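Local coordinates for protein L-serine ammonia-lyase (Rhizomucor miehei CAU432, PDB 5C3U) that belongs to the pyridoxal-phosphate-dependent enzymes and holds pyridoxal-5'-phosphate in a pocket of its alpha/beta fold, which is built on two sheets, at residues E130-A133 and R134-R138; H149-I152 and W153-H156; N211-Q214 and A215-A219. All coordinates share one frame; numbering follows the deposited sequence.

Contact 1. Residues E130-A133 and R134-R138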
ATOM      1  N   GLU A 130      -2.177 -11.798 -12.647  1.00 27.74           N
ATOM      2  CA  GLU A 130      -3.524 -11.256 -12.589  1.00 29.48           C
ATOM      3  C   GLU A 130      -4.355 -11.662 -13.805  1.00 30.02           C
ATOM      4  O   GLU A 130      -5.527 -12.007 -13.663  1.00 27.82           O
ATOM      5  CB  GLU A 130      -3.519  -9.728 -12.447  1.00 34.21           C
ATOM      6  CG  GLU A 130      -4.921  -9.137 -12.320  1.00 36.33           C
ATOM      7  CD  GLU A 130      -4.960  -7.621 -12.350  1.00 42.55           C
ATOM      8  OE1 GLU A 130      -3.885  -6.974 -12.366  1.00 44.93           O
ATOM      9  OE2 GLU A 130      -6.086  -7.076 -12.366  1.00 45.74           O
ATOM     10  N   VAL A 131      -3.750 -11.567 -14.994  1.00 31.59           N
ATOM     11  CA  VAL A 131      -4.449 -11.888 -16.242  1.00 32.44           C
ATOM     12  C   VAL A 131      -4.885 -13.345 -16.213  1.00 31.03           C
ATOM     13  O   VAL A 131      -6.036 -13.650 -16.512  1.00 32.23           O
ATOM     14  CB  VAL A 131      -3.614 -11.537 -17.501  1.00 32.43           C
ATOM     15  CG1 VAL A 131      -4.113 -12.295 -18.732  1.00 33.53           C
ATOM     16  CG2 VAL A 131      -3.646 -10.029 -17.755  1.00 32.34           C
ATOM     17  N   HIS A 132      -3.981 -14.223 -15.789  1.00 31.77           N
ATOM     18  CA  HIS A 132      -4.270 -15.637 -15.649  1.00 31.29           C
ATOM     19  C   HIS A 132      -5.308 -15.910 -14.590  1.00 30.68           C
ATOM     20  O   HIS A 132      -6.295 -16.610 -14.845  1.00 30.56           O
ATOM     21  CB  HIS A 132      -3.004 -16.403 -15.335  1.00 33.22           C
ATOM     22  CG  HIS A 132      -3.164 -17.893 -15.439  1.00 35.04           C
ATOM     23  ND1 HIS A 132      -3.391 -18.517 -16.615  1.00 38.50           N
ATOM     24  CD2 HIS A 132      -3.120 -18.886 -14.469  1.00 37.06           C
ATOM     25  CE1 HIS A 132      -3.493 -19.843 -16.402  1.00 38.54           C
ATOM     26  NE2 HIS A 132      -3.319 -20.069 -15.091  1.00 37.86           N
ATOM     27  N   ALA A 133      -5.120 -15.344 -13.400  1.00 29.33           N
ATOM     28  CA  ALA A 133      -6.116 -15.505 -12.323  1.00 26.79           C
ATOM     29  C   ALA A 133      -7.526 -15.119 -12.757  1.00 27.52           C
ATOM     30  O   ALA A 133      -8.490 -15.797 -12.415  1.00 27.34           O
ATOM     31  CB  ALA A 133      -5.710 -14.729 -11.068  1.00 26.11           C
ATOM     32  N   ARG A 134      -7.654 -14.040 -13.527  1.00 28.38           N
ATOM     33  CA  ARG A 134      -8.972 -13.599 -13.956  1.00 28.49           C
ATOM     34  C   ARG A 134      -9.726 -14.635 -14.774  1.00 29.76           C
ATOM     35  O   ARG A 134     -10.956 -14.718 -14.669  1.00 30.96           O
ATOM     36  CB  ARG A 134      -8.909 -12.264 -14.689  1.00 29.01           C
ATOM     37  CG  ARG A 134      -8.688 -11.101 -13.735  1.00 30.98           C
ATOM     38  CD  ARG A 134      -8.731  -9.756 -14.453  1.00 32.84           C
ATOM     39  NE  ARG A 134      -8.489  -8.667 -13.503  1.00 33.99           N
ATOM     40  CZ  ARG A 134      -9.419  -8.141 -12.714  1.00 34.60           C
ATOM     41  NH1 ARG A 134      -9.105  -7.164 -11.867  1.00 36.33           N
ATOM     42  NH2 ARG A 134     -10.657  -8.606 -12.752  1.00 34.99           N
ATOM     43  N   LYS A 135      -8.994 -15.445 -15.532  1.00 30.24           N
ATOM     44  CA  LYS A 135      -9.591 -16.521 -16.340  1.00 33.68           C
ATOM     45  C   LYS A 135      -9.974 -17.766 -15.518  1.00 34.91           C
ATOM     46  O   LYS A 135     -10.504 -18.728 -16.076  1.00 37.00           O
ATOM     47  CB  LYS A 135      -8.648 -16.977 -17.464  1.00 35.93           C
ATOM     48  CG  LYS A 135      -7.786 -15.918 -18.121  1.00 40.27           C
ATOM     49  CD  LYS A 135      -8.497 -15.155 -19.217  1.00 44.38           C
ATOM     50  CE  LYS A 135      -7.483 -14.578 -20.198  1.00 46.09           C
ATOM     51  NZ  LYS A 135      -8.019 -13.356 -20.866  1.00 49.79           N
ATOM     52  N   LEU A 136      -9.707 -17.758 -14.212  1.00 33.23           N
ATOM     53  CA  LEU A 136      -9.997 -18.924 -13.363  1.00 32.96           C
ATOM     54  C   LEU A 136     -11.272 -18.773 -12.557  1.00 31.75           C
ATOM     55  O   LEU A 136     -11.625 -19.654 -11.763  1.00 35.08           O
ATOM     56  CB  LEU A 136      -8.840 -19.185 -12.395  1.00 31.51           C
ATOM     57  CG  LEU A 136      -7.464 -19.394 -13.021  1.00 32.40           C
ATOM     58  CD1 LEU A 136      -6.479 -19.834 -11.944  1.00 33.94           C
ATOM     59  CD2 LEU A 136      -7.550 -20.436 -14.130  1.00 33.80           C
ATOM     60  N   VAL A 137     -11.944 -17.648 -12.736  1.00 29.73           N
ATOM     61  CA  VAL A 137     -13.111 -17.334 -11.955  1.00 30.00           C
ATOM     62  C   VAL A 137     -14.326 -18.063 -12.535  1.00 31.56           C
ATOM     63  O   VAL A 137     -14.742 -17.804 -13.667  1.00 31.99           O
ATOM     64  CB  VAL A 137     -13.413 -15.828 -11.921  1.00 28.78           C
ATOM     65  CG1 VAL A 137     -14.647 -15.568 -11.069  1.00 28.22           C
ATOM     66  CG2 VAL A 137     -12.214 -15.021 -11.396  1.00 28.12           C
ATOM     67  N   ARG A 138     -14.886 -18.959 -11.737  1.00 29.97           N
ATOM     68  CA  ARG A 138     -16.053 -19.749 -12.136  1.00 32.31           C
ATOM     69  C   ARG A 138     -17.351 -19.155 -11.571  1.00 32.75           C
ATOM     70  O   ARG A 138     -17.326 -18.078 -10.975  1.00 31.76           O
ATOM     71  CB  ARG A 138     -15.836 -21.203 -11.709  1.00 35.52           C
ATOM     72  CG  ARG A 138     -14.751 -21.909 -12.524  1.00 41.21           C
ATOM     73  CD  ARG A 138     -13.761 -22.662 -11.645  1.00 48.73           C
ATOM     74  NE  ARG A 138     -14.348 -23.036 -10.360  1.00 52.90           N
ATOM     75  CZ  ARG A 138     -13.687 -23.572  -9.340  1.00 54.90           C
ATOM     76  NH1 ARG A 138     -12.388 -23.829  -9.421  1.00 55.42           N
ATOM     77  NH2 ARG A 138     -14.344 -23.851  -8.227  1.00 55.80           N
TER
HETATM   78  O   HOH W   1      -8.000 -12.073 -17.954  1.00 40.24           O
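The carboxylate of E130 and the guanidinium of R134, one helical turn apart, form a salt bridge in which a single oxygen, OE2, receives two bonds from the arginine. R134 NH1 meets E130 OE2 at 3.1 Å, nearly in line with the C-O bond, while R134 NE reaches the same oxygen on its anti side, somewhat out of the carboxylate plane. OE2 sits at the edge of the guanidinium and close to its plane, but the carboxylate itself is turned 46° against that plane. The two side chains lie side by side and point the same way: E130 is stretched, with CG anti to N (chi1 -177°), and R134 is straight from CG to NE, its CG passing 3.3 Å from E130 O. In the backbone, R134 N donates to E130 O at 2.9 Å. This is the last part of helix 126-134, the helical arm of a beta-alpha-beta unit that joins strands 118-121 and 141-143 at the two edges of the four-stranded parallel sheet. A type I turn from R134 to V137 leads the chain off the helix, and L136 N bonds to A133 O at 2.9 Å, approaching from above the carbonyl plane. With chi1 at -35°, CG of K135 comes 3.3 Å from V131 O, and the bend at chi2 then turns the rest of the chain; a water donates to V131 O and weakly accepts from K135 NZ. L136 CG packs 3.5 Å from H132 O, and its CD1 lies 4.3 Å from CD2 of the H132 ring, which stacks on Y122. L136 also rests on I97 and V99.

Contact 2. Residues H149-I152 and W153-H156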
ATOM      1  N   HIS A 149     -11.987  -0.730  -5.927  1.00 27.93           N
ATOM      2  CA  HIS A 149     -13.321  -1.141  -5.490  1.00 27.03           C
ATOM      3  C   HIS A 149     -13.739  -0.366  -4.282  1.00 25.92           C
ATOM      4  O   HIS A 149     -12.934  -0.115  -3.372  1.00 25.26           O
ATOM      5  CB  HIS A 149     -13.374  -2.643  -5.206  1.00 27.88           C
ATOM      6  CG  HIS A 149     -14.781  -3.192  -5.088  1.00 27.75           C
ATOM      7  ND1 HIS A 149     -15.517  -3.065  -3.971  1.00 26.93           N
ATOM      8  CD2 HIS A 149     -15.568  -3.893  -6.000  1.00 29.60           C
ATOM      9  CE1 HIS A 149     -16.725  -3.640  -4.163  1.00 29.67           C
ATOM     10  NE2 HIS A 149     -16.754  -4.138  -5.406  1.00 28.16           N
ATOM     11  N   ALA A 150     -15.015   0.001  -4.243  1.00 25.16           N
ATOM     12  CA  ALA A 150     -15.535   0.814  -3.159  1.00 25.44           C
ATOM     13  C   ALA A 150     -15.292   0.189  -1.792  1.00 25.55           C
ATOM     14  O   ALA A 150     -15.072   0.907  -0.830  1.00 23.99           O
ATOM     15  CB  ALA A 150     -17.016   1.116  -3.352  1.00 28.35           C
ATOM     16  N   LEU A 151     -15.374  -1.136  -1.698  1.00 25.66           N
ATOM     17  CA  LEU A 151     -15.159  -1.791  -0.398  1.00 25.50           C
ATOM     18  C   LEU A 151     -13.730  -1.659   0.102  1.00 24.35           C
ATOM     19  O   LEU A 151     -13.491  -1.565   1.314  1.00 25.94           O
ATOM     20  CB  LEU A 151     -15.542  -3.277  -0.448  1.00 25.82           C
ATOM     21  CG  LEU A 151     -17.063  -3.497  -0.428  1.00 26.26           C
ATOM     22  CD1 LEU A 151     -17.414  -4.923  -0.830  1.00 28.97           C
ATOM     23  CD2 LEU A 151     -17.643  -3.136   0.940  1.00 30.44           C
ATOM     24  N   ILE A 152     -12.788  -1.728  -0.832  1.00 22.48           N
ATOM     25  CA  ILE A 152     -11.362  -1.563  -0.518  1.00 22.27           C
ATOM     26  C   ILE A 152     -11.123  -0.142   0.008  1.00 22.84           C
ATOM     27  O   ILE A 152     -10.460   0.054   1.023  1.00 22.28           O
ATOM     28  CB  ILE A 152     -10.490  -1.886  -1.748  1.00 22.47           C
ATOM     29  CG1 ILE A 152     -10.682  -3.359  -2.160  1.00 21.87           C
ATOM     30  CG2 ILE A 152      -9.019  -1.606  -1.464  1.00 21.05           C
ATOM     31  CD1 ILE A 152      -9.904  -3.774  -3.378  1.00 24.73           C
ATOM     32  N   TRP A 153     -11.665   0.875  -0.663  1.00 22.66           N
ATOM     33  CA  TRP A 153     -11.489   2.232  -0.142  1.00 23.09           C
ATOM     34  C   TRP A 153     -12.059   2.409   1.240  1.00 23.28           C
ATOM     35  O   TRP A 153     -11.448   3.050   2.089  1.00 21.52           O
ATOM     36  CB  TRP A 153     -12.087   3.281  -1.073  1.00 23.22           C
ATOM     37  CG  TRP A 153     -11.813   2.986  -2.523  1.00 24.10           C
ATOM     38  CD1 TRP A 153     -10.681   2.388  -3.078  1.00 24.44           C
ATOM     39  CD2 TRP A 153     -12.694   3.277  -3.663  1.00 25.91           C
ATOM     40  NE1 TRP A 153     -10.797   2.291  -4.448  1.00 25.61           N
ATOM     41  CE2 TRP A 153     -11.991   2.799  -4.860  1.00 25.92           C
ATOM     42  CE3 TRP A 153     -13.961   3.869  -3.806  1.00 26.56           C
ATOM     43  CZ2 TRP A 153     -12.541   2.909  -6.134  1.00 26.87           C
ATOM     44  CZ3 TRP A 153     -14.501   3.963  -5.092  1.00 26.11           C
ATOM     45  CH2 TRP A 153     -13.805   3.501  -6.228  1.00 26.10           C
ATOM     46  N   GLN A 154     -13.250   1.864   1.458  1.00 23.87           N
ATOM     47  CA  GLN A 154     -13.905   1.927   2.757  1.00 26.26           C
ATOM     48  C   GLN A 154     -13.046   1.277   3.846  1.00 26.50           C
ATOM     49  O   GLN A 154     -12.859   1.849   4.945  1.00 25.42           O
ATOM     50  CB  GLN A 154     -15.259   1.224   2.655  1.00 29.50           C
ATOM     51  CG  GLN A 154     -16.164   1.407   3.852  1.00 37.06           C
ATOM     52  CD  GLN A 154     -17.195   0.300   3.934  1.00 43.77           C
ATOM     53  OE1 GLN A 154     -18.327   0.466   3.490  1.00 51.10           O
ATOM     54  NE2 GLN A 154     -16.796  -0.853   4.474  1.00 47.74           N
ATOM     55  N   GLY A 155     -12.515   0.104   3.523  1.00 23.25           N
ATOM     56  CA  GLY A 155     -11.619  -0.634   4.414  1.00 23.31           C
ATOM     57  C   GLY A 155     -10.382   0.182   4.763  1.00 23.74           C
ATOM     58  O   GLY A 155     -10.039   0.351   5.942  1.00 23.76           O
ATOM     59  N   HIS A 156      -9.731   0.725   3.735  1.00 24.06           N
ATOM     60  CA  HIS A 156      -8.541   1.540   3.950  1.00 22.83           C
ATOM     61  C   HIS A 156      -8.826   2.780   4.748  1.00 23.59           C
ATOM     62  O   HIS A 156      -7.957   3.252   5.468  1.00 23.88           O
ATOM     63  CB  HIS A 156      -7.875   1.915   2.642  1.00 21.90           C
ATOM     64  CG  HIS A 156      -7.098   0.779   1.971  1.00 22.21           C
ATOM     65  ND1 HIS A 156      -6.383  -0.156   2.672  1.00 21.57           N
ATOM     66  CD2 HIS A 156      -6.908   0.492   0.632  1.00 21.74           C
ATOM     67  CE1 HIS A 156      -5.796  -0.999   1.803  1.00 22.69           C
ATOM     68  NE2 HIS A 156      -6.089  -0.583   0.552  1.00 21.78           N
TER
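At the N-cap of helix 150-166 the indole of W153 lies against the backbone of H149 and A150, while the H149 side chain caps the helix. The H149 ring nitrogen ND1 accepts from L151 N at 3.0 Å, with the donor tilted only slightly from the imidazole plane, so that one amide of the first turn is satisfied by a side chain. The H149 ring also meets F59 edge-to-face. W153 folds back toward the start of the helix, CG lying beside its own backbone N (chi1 -41°), and spreads one face of the indole against the backbone there. H149 O stands over that face toward the rim, 3.4 Å from W153 CD1, and A150 CA makes a CH-pi contact 3.9 Å from the centroid of the W153 six-membered ring. The same H149 O accepts from W153 N at 3.2 Å in a nearly straight bond. At the ring's polar edge NE1 donates to S147 O, which ties the indole to the loop ahead of the helix, while M190 and N186 of helix 183-194 also touch it. One turn on, the helix reaches the cofactor pocket: the buried side chain of H156 lies about 4 Å from pyridoxal-5'-phosphate and touches R54 and V51. I152 runs alongside H156, pointing the same way. Its CG2, anti to the backbone N, sets a methyl 3.6 Å from CD2 of the H156 imidazole.

Contact 3. Residues N211-Q214 and A215-A219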
ATOM      1  N   ASN A 211       4.528   5.748 -12.761  1.00 25.75           N
ATOM      2  CA  ASN A 211       3.979   6.945 -12.151  1.00 26.35           C
ATOM      3  C   ASN A 211       2.603   7.330 -12.710  1.00 27.26           C
ATOM      4  O   ASN A 211       2.330   8.512 -12.981  1.00 25.53           O
ATOM      5  CB  ASN A 211       5.002   8.097 -12.272  1.00 26.30           C
ATOM      6  CG  ASN A 211       5.095   8.671 -13.684  1.00 29.23           C
ATOM      7  OD1 ASN A 211       4.954   7.956 -14.686  1.00 28.52           O
ATOM      8  ND2 ASN A 211       5.358   9.970 -13.765  1.00 30.07           N
ATOM      9  N   ALA A 212       1.723   6.331 -12.871  1.00 27.04           N
ATOM     10  CA  ALA A 212       0.424   6.579 -13.532  1.00 29.92           C
ATOM     11  C   ALA A 212      -0.417   7.650 -12.839  1.00 25.82           C
ATOM     12  O   ALA A 212      -1.078   8.454 -13.511  1.00 25.80           O
ATOM     13  CB  ALA A 212      -0.375   5.287 -13.695  1.00 29.29           C
ATOM     14  N   PHE A 213      -0.389   7.693 -11.513  1.00 25.42           N
ATOM     15  CA  PHE A 213      -1.161   8.719 -10.814  1.00 25.08           C
ATOM     16  C   PHE A 213      -0.677  10.124 -11.151  1.00 25.47           C
ATOM     17  O   PHE A 213      -1.476  10.985 -11.545  1.00 25.31           O
ATOM     18  CB  PHE A 213      -1.163   8.541  -9.297  1.00 25.90           C
ATOM     19  CG  PHE A 213      -1.963   9.598  -8.582  1.00 25.26           C
ATOM     20  CD1 PHE A 213      -3.348   9.650  -8.725  1.00 26.85           C
ATOM     21  CD2 PHE A 213      -1.336  10.566  -7.805  1.00 24.91           C
ATOM     22  CE1 PHE A 213      -4.100  10.642  -8.088  1.00 26.54           C
ATOM     23  CE2 PHE A 213      -2.082  11.551  -7.154  1.00 24.89           C
ATOM     24  CZ  PHE A 213      -3.470  11.582  -7.289  1.00 24.12           C
ATOM     25  N   GLN A 214       0.637  10.325 -11.022  1.00 24.22           N
ATOM     26  CA  GLN A 214       1.261  11.611 -11.299  1.00 23.59           C
ATOM     27  C   GLN A 214       1.007  12.026 -12.741  1.00 24.08           C
ATOM     28  O   GLN A 214       0.650  13.187 -12.980  1.00 24.20           O
ATOM     29  CB  GLN A 214       2.768  11.515 -11.032  1.00 24.51           C
ATOM     30  CG  GLN A 214       3.539  12.797 -11.331  1.00 25.53           C
ATOM     31  CD  GLN A 214       5.008  12.664 -10.961  1.00 26.64           C
ATOM     32  OE1 GLN A 214       5.688  11.733 -11.395  1.00 30.91           O
ATOM     33  NE2 GLN A 214       5.494  13.586 -10.157  1.00 26.35           N
ATOM     34  N   ALA A 215       1.202  11.084 -13.682  1.00 22.77           N
ATOM     35  CA  ALA A 215       0.948  11.340 -15.117  1.00 24.54           C
ATOM     36  C   ALA A 215      -0.510  11.660 -15.397  1.00 23.85           C
ATOM     37  O   ALA A 215      -0.804  12.540 -16.214  1.00 24.12           O
ATOM     38  CB  ALA A 215       1.395  10.160 -15.979  1.00 24.00           C
ATOM     39  N   SER A 216      -1.419  10.962 -14.713  1.00 23.42           N
ATOM     40  CA  SER A 216      -2.857  11.169 -14.900  1.00 25.16           C
ATOM     41  C   SER A 216      -3.307  12.542 -14.419  1.00 24.75           C
ATOM     42  O   SER A 216      -4.147  13.197 -15.091  1.00 27.13           O
ATOM     43  CB  SER A 216      -3.644  10.031 -14.227  1.00 24.82           C
ATOM     44  OG  SER A 216      -3.362   8.819 -14.897  1.00 24.73           O
ATOM     45  N   VAL A 217      -2.737  13.001 -13.291  1.00 24.91           N
ATOM     46  CA  VAL A 217      -3.047  14.336 -12.739  1.00 24.57           C
ATOM     47  C   VAL A 217      -2.568  15.407 -13.735  1.00 25.66           C
ATOM     48  O   VAL A 217      -3.288  16.373 -14.013  1.00 25.89           O
ATOM     49  CB  VAL A 217      -2.457  14.554 -11.314  1.00 25.57           C
ATOM     50  CG1 VAL A 217      -2.643  15.996 -10.819  1.00 25.57           C
ATOM     51  CG2 VAL A 217      -3.121  13.602 -10.332  1.00 25.27           C
ATOM     52  N   VAL A 218      -1.375  15.226 -14.293  1.00 25.51           N
ATOM     53  CA  VAL A 218      -0.905  16.168 -15.334  1.00 27.24           C
ATOM     54  C   VAL A 218      -1.832  16.207 -16.551  1.00 27.68           C
ATOM     55  O   VAL A 218      -2.161  17.299 -17.062  1.00 28.88           O
ATOM     56  CB  VAL A 218       0.551  15.910 -15.779  1.00 28.43           C
ATOM     57  CG1 VAL A 218       0.977  16.928 -16.839  1.00 30.29           C
ATOM     58  CG2 VAL A 218       1.480  15.996 -14.581  1.00 32.02           C
ATOM     59  N   ALA A 219      -2.257  15.036 -17.020  1.00 27.85           N
ATOM     60  CA  ALA A 219      -3.062  14.929 -18.246  1.00 27.47           C
ATOM     61  C   ALA A 219      -4.531  15.288 -18.029  1.00 29.48           C
ATOM     62  O   ALA A 219      -5.223  15.686 -18.967  1.00 30.81           O
ATOM     63  CB  ALA A 219      -2.931  13.538 -18.855  1.00 25.83           C
TER
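F213 and V217 meet one turn apart in helix 212-219, the short helix that follows strand 202-207 of the larger, mixed sheet. V217 CG2 lies over one face of the phenyl ring, offset toward its rim, in a CH-pi contact 3.9 Å from the F213 centroid; the nearest ring atom is CZ, 3.7 Å from V217 CG2. The ring is carried there with CG anti to the backbone N (chi1 -180°). On another side of the helix S216 grips A212 O twice: OG donates at 2.7 Å and the backbone N of S216 at 2.8 Å, from opposite faces of the carbonyl plane. S216 OG also bonds to V223 N, which ties the helix to the chain beyond it. Further out, strand 253-258 and helix 242-250 close around F213 through V253, P255, S244 and S248. N211 is the N-cap residue but its side chain makes no capping bond. The carboxylate of E206 instead takes the first-turn amides F213 N and Q214 N, one on each oxygen. The N211 amide turns to the side chain of Q214, and ND2 donates to Q214 OE1 at 3.0 Å, with the acceptor in the N211 amide plane.

Along the chain the three contacts come in series, 130-138, 149-156 and 211-219, and none touches another. The centres of contacts 1 and 2 are about 22 Å apart, as are those of contacts 2 and 3, while contacts 1 and 3 are about 28 Å apart. Contact 1 lies at the end of helix 126-134, which packs on the four-stranded parallel sheet, and contact 3 on helix 212-219 beside the larger mixed one. Contact 2 begins helix 150-166, which runs between the last strand of the former, 141-143, and strand 174-178 of the latter. Side chains of contacts 2, 3 and 1 come within about 4, 8 and 10 Å of pyridoxal-5'-phosphate, consistent with a cofactor held between the two sheets.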